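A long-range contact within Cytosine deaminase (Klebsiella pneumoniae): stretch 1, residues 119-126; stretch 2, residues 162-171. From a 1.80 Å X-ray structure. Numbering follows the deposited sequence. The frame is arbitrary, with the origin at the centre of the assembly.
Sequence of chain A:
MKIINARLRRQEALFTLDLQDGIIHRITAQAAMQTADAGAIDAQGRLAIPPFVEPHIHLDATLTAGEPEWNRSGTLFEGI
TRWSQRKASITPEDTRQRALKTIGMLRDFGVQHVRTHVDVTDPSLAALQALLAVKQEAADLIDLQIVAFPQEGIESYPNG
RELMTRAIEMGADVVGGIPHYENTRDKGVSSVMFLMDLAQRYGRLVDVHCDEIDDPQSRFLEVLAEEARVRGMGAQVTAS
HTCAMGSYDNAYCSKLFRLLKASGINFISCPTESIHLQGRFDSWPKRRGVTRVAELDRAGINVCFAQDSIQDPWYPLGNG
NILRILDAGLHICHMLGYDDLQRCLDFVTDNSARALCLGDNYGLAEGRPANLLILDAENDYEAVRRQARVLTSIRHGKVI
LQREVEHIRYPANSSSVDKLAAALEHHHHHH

Stretch 1, residues 119-126: DVTDPSLA
Stretch 2 (162-171) ELMTRAIEMG

Stretch 2 is helical from E162 onward, with phi/psi near -63/-42 from E162 to I168, then -65/-32 at E169 and -68/-23 at M170. The helix begins earlier in the chain. Its ladder runs from R166 N to E162 O (2.8 Å) through M170 N to R166 O (2.9 Å). G171 leaves it at phi/psi 126/10 in a Schellman motif, with weak bonds from G171 N to A167 O (3.2 Å) and to I168 O (3.0 Å). A side chain at these angles would be jammed against the M170 carbonyl, so glycine fits.

Stretch 1 is irregular around a type I turn from D122 to L125, closed by L125 N to D122 O at 2.9 Å. P123 and S124 take -61/-19 and -82/-23. L125 has positive phi (47/33) and is the N-cap residue of the helix that A126 enters. The closest CA pair is V120 and L163, 6.3 Å apart. V120 meets L163, M164 and A167; L125, further along the loop, also reaches R166 and M170.

Side chains brace the loop. D119 (chi1 t) accepts from T121 at OD2, 2.5 Å from T121 OG1 and 2.9 Å from T121 N. D122 (t) places OD1 2.8 Å from S124 OG and 3.2 Å from S124 N.

No hydrogen bond crosses between the stretches; the contact is mainly apolar and buries 374 Å². Methyls and thioether sulfurs seek no strong polar partner, so they pack by close contact. V120 (m) points toward the helix. V120 CG1 meets A167 CB at 3.6 Å and V120 CG2 meets M164 SD at 3.6 Å. M164 is m, m, m; its CA-to-CB bond points away, yet the sulfur reaches V120. L163 (m, t) points toward the loop, with L163 CB 3.4 Å from V120 O and L163 CD2 4.1 Å from P123 CA.

L125 (m, t) also points toward the helix. L125 CD1 lies 3.7 Å from M170 SD and 3.7 Å from R166 CG, an aliphatic part of the arginine. L125 CD2 is 4.4 Å from L163 CD2. M170 is m, t, p.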

# COMPACT_ATOMS: atom_id res chain seq x y z
N ASP A 119 -17.87 -20.50 0.02
CA ASP A 119 -18.60 -20.85 -1.19
C ASP A 119 -19.53 -22.04 -0.93
O ASP A 119 -19.07 -23.13 -0.57
CB ASP A 119 -17.60 -21.15 -2.32
CG ASP A 119 -18.27 -21.50 -3.64
OD1 ASP A 119 -17.52 -21.88 -4.57
OD2 ASP A 119 -19.51 -21.39 -3.77
N VAL A 120 -20.83 -21.83 -1.08
CA VAL A 120 -21.81 -22.91 -0.85
C VAL A 120 -22.37 -23.44 -2.17
O VAL A 120 -23.24 -24.30 -2.17
CB VAL A 120 -22.95 -22.49 0.10
CG1 VAL A 120 -22.40 -22.09 1.47
CG2 VAL A 120 -23.76 -21.34 -0.50
N THR A 121 -21.88 -22.93 -3.30
CA THR A 121 -22.16 -23.57 -4.58
C THR A 121 -21.16 -24.72 -4.74
O THR A 121 -20.32 -24.74 -5.64
CB THR A 121 -22.16 -22.60 -5.77
OG1 THR A 121 -20.97 -21.81 -5.76
CG2 THR A 121 -23.40 -21.68 -5.71
N ASP A 122 -21.27 -25.66 -3.81
CA ASP A 122 -20.43 -26.85 -3.75
C ASP A 122 -21.32 -27.89 -3.09
O ASP A 122 -21.65 -27.78 -1.91
CB ASP A 122 -19.16 -26.58 -2.93
CG ASP A 122 -18.20 -27.78 -2.89
OD1 ASP A 122 -18.62 -28.90 -3.23
OD2 ASP A 122 -17.02 -27.60 -2.50
N PRO A 123 -21.74 -28.90 -3.86
CA PRO A 123 -22.72 -29.87 -3.34
C PRO A 123 -22.22 -30.64 -2.11
O PRO A 123 -23.03 -31.19 -1.38
CB PRO A 123 -22.94 -30.81 -4.53
CG PRO A 123 -22.63 -29.96 -5.72
CD PRO A 123 -21.47 -29.10 -5.29
N SER A 124 -20.91 -30.65 -1.88
CA SER A 124 -20.35 -31.36 -0.72
C SER A 124 -20.44 -30.51 0.55
O SER A 124 -20.43 -31.05 1.66
CB SER A 124 -18.89 -31.75 -0.98
OG SER A 124 -18.08 -30.58 -1.03
N LEU A 125 -20.52 -29.19 0.37
CA LEU A 125 -20.43 -28.23 1.47
C LEU A 125 -19.26 -28.53 2.41
O LEU A 125 -19.32 -28.28 3.62
CB LEU A 125 -21.75 -28.16 2.25
CG LEU A 125 -22.91 -27.62 1.40
CD1 LEU A 125 -24.24 -27.66 2.15
CD2 LEU A 125 -22.61 -26.21 0.92
N ALA A 126 -18.18 -29.05 1.84
CA ALA A 126 -17.02 -29.49 2.61
C ALA A 126 -16.33 -28.35 3.37
O ALA A 126 -16.03 -28.49 4.56
CB ALA A 126 -16.02 -30.20 1.70
N GLU A 162 -31.49 -24.49 -2.64
CA GLU A 162 -31.37 -25.57 -1.66
C GLU A 162 -30.06 -25.50 -0.91
O GLU A 162 -30.01 -25.76 0.29
CB GLU A 162 -31.38 -26.95 -2.34
CG GLU A 162 -32.69 -27.40 -2.92
CD GLU A 162 -32.66 -28.86 -3.35
OE1 GLU A 162 -31.55 -29.48 -3.44
OE2 GLU A 162 -33.76 -29.40 -3.58
N LEU A 163 -28.99 -25.21 -1.63
CA LEU A 163 -27.66 -25.12 -1.03
C LEU A 163 -27.56 -23.96 -0.05
O LEU A 163 -26.99 -24.10 1.03
CB LEU A 163 -26.59 -25.01 -2.10
CG LEU A 163 -26.39 -26.32 -2.87
CD1 LEU A 163 -25.61 -26.06 -4.16
CD2 LEU A 163 -25.68 -27.33 -1.98
N MET A 164 -28.12 -22.82 -0.43
CA MET A 164 -28.15 -21.65 0.47
C MET A 164 -28.92 -21.98 1.74
O MET A 164 -28.48 -21.67 2.84
CB MET A 164 -28.79 -20.45 -0.23
CG MET A 164 -27.89 -19.79 -1.27
SD MET A 164 -26.48 -18.98 -0.51
CE MET A 164 -27.28 -17.55 0.28
N THR A 165 -30.07 -22.61 1.57
CA THR A 165 -30.94 -22.97 2.70
C THR A 165 -30.24 -23.98 3.60
O THR A 165 -30.24 -23.84 4.82
CB THR A 165 -32.28 -23.54 2.19
OG1 THR A 165 -32.91 -22.57 1.35
CG2 THR A 165 -33.21 -23.91 3.34
N ARG A 166 -29.63 -24.99 2.99
CA ARG A 166 -28.92 -26.02 3.75
C ARG A 166 -27.77 -25.41 4.53
O ARG A 166 -27.56 -25.74 5.69
CB ARG A 166 -28.41 -27.12 2.81
CG ARG A 166 -27.64 -28.23 3.50
CD ARG A 166 -28.56 -29.07 4.39
NE ARG A 166 -27.77 -29.86 5.33
CZ ARG A 166 -28.03 -29.95 6.62
NH1 ARG A 166 -29.08 -29.31 7.14
NH2 ARG A 166 -27.25 -30.68 7.40
N ALA A 167 -27.03 -24.49 3.90
CA ALA A 167 -25.91 -23.82 4.56
C ALA A 167 -26.35 -23.05 5.80
O ALA A 167 -25.69 -23.06 6.84
CB ALA A 167 -25.21 -22.88 3.58
N ILE A 168 -27.47 -22.35 5.67
CA ILE A 168 -28.06 -21.62 6.79
C ILE A 168 -28.50 -22.58 7.89
O ILE A 168 -28.23 -22.36 9.07
CB ILE A 168 -29.22 -20.72 6.32
CG1 ILE A 168 -28.68 -19.58 5.46
CG2 ILE A 168 -30.04 -20.21 7.50
CD1 ILE A 168 -27.58 -18.77 6.14
N GLU A 169 -29.16 -23.68 7.51
CA GLU A 169 -29.59 -24.63 8.52
C GLU A 169 -28.41 -25.28 9.24
O GLU A 169 -28.50 -25.60 10.43
CB GLU A 169 -30.53 -25.68 7.92
CG GLU A 169 -31.86 -25.10 7.49
CD GLU A 169 -32.79 -26.13 6.87
OE1 GLU A 169 -32.31 -27.21 6.47
OE2 GLU A 169 -34.00 -25.84 6.80
N MET A 170 -27.31 -25.45 8.52
CA MET A 170 -26.09 -26.02 9.10
C MET A 170 -25.46 -25.07 10.12
O MET A 170 -24.69 -25.49 10.98
CB MET A 170 -25.07 -26.35 8.00
CG MET A 170 -25.35 -27.65 7.28
SD MET A 170 -24.31 -27.79 5.82
CE MET A 170 -22.67 -27.88 6.55
N GLY A 171 -25.77 -23.79 9.99
CA GLY A 171 -25.40 -22.82 11.00
C GLY A 171 -24.61 -21.60 10.56
O GLY A 171 -24.10 -20.87 11.40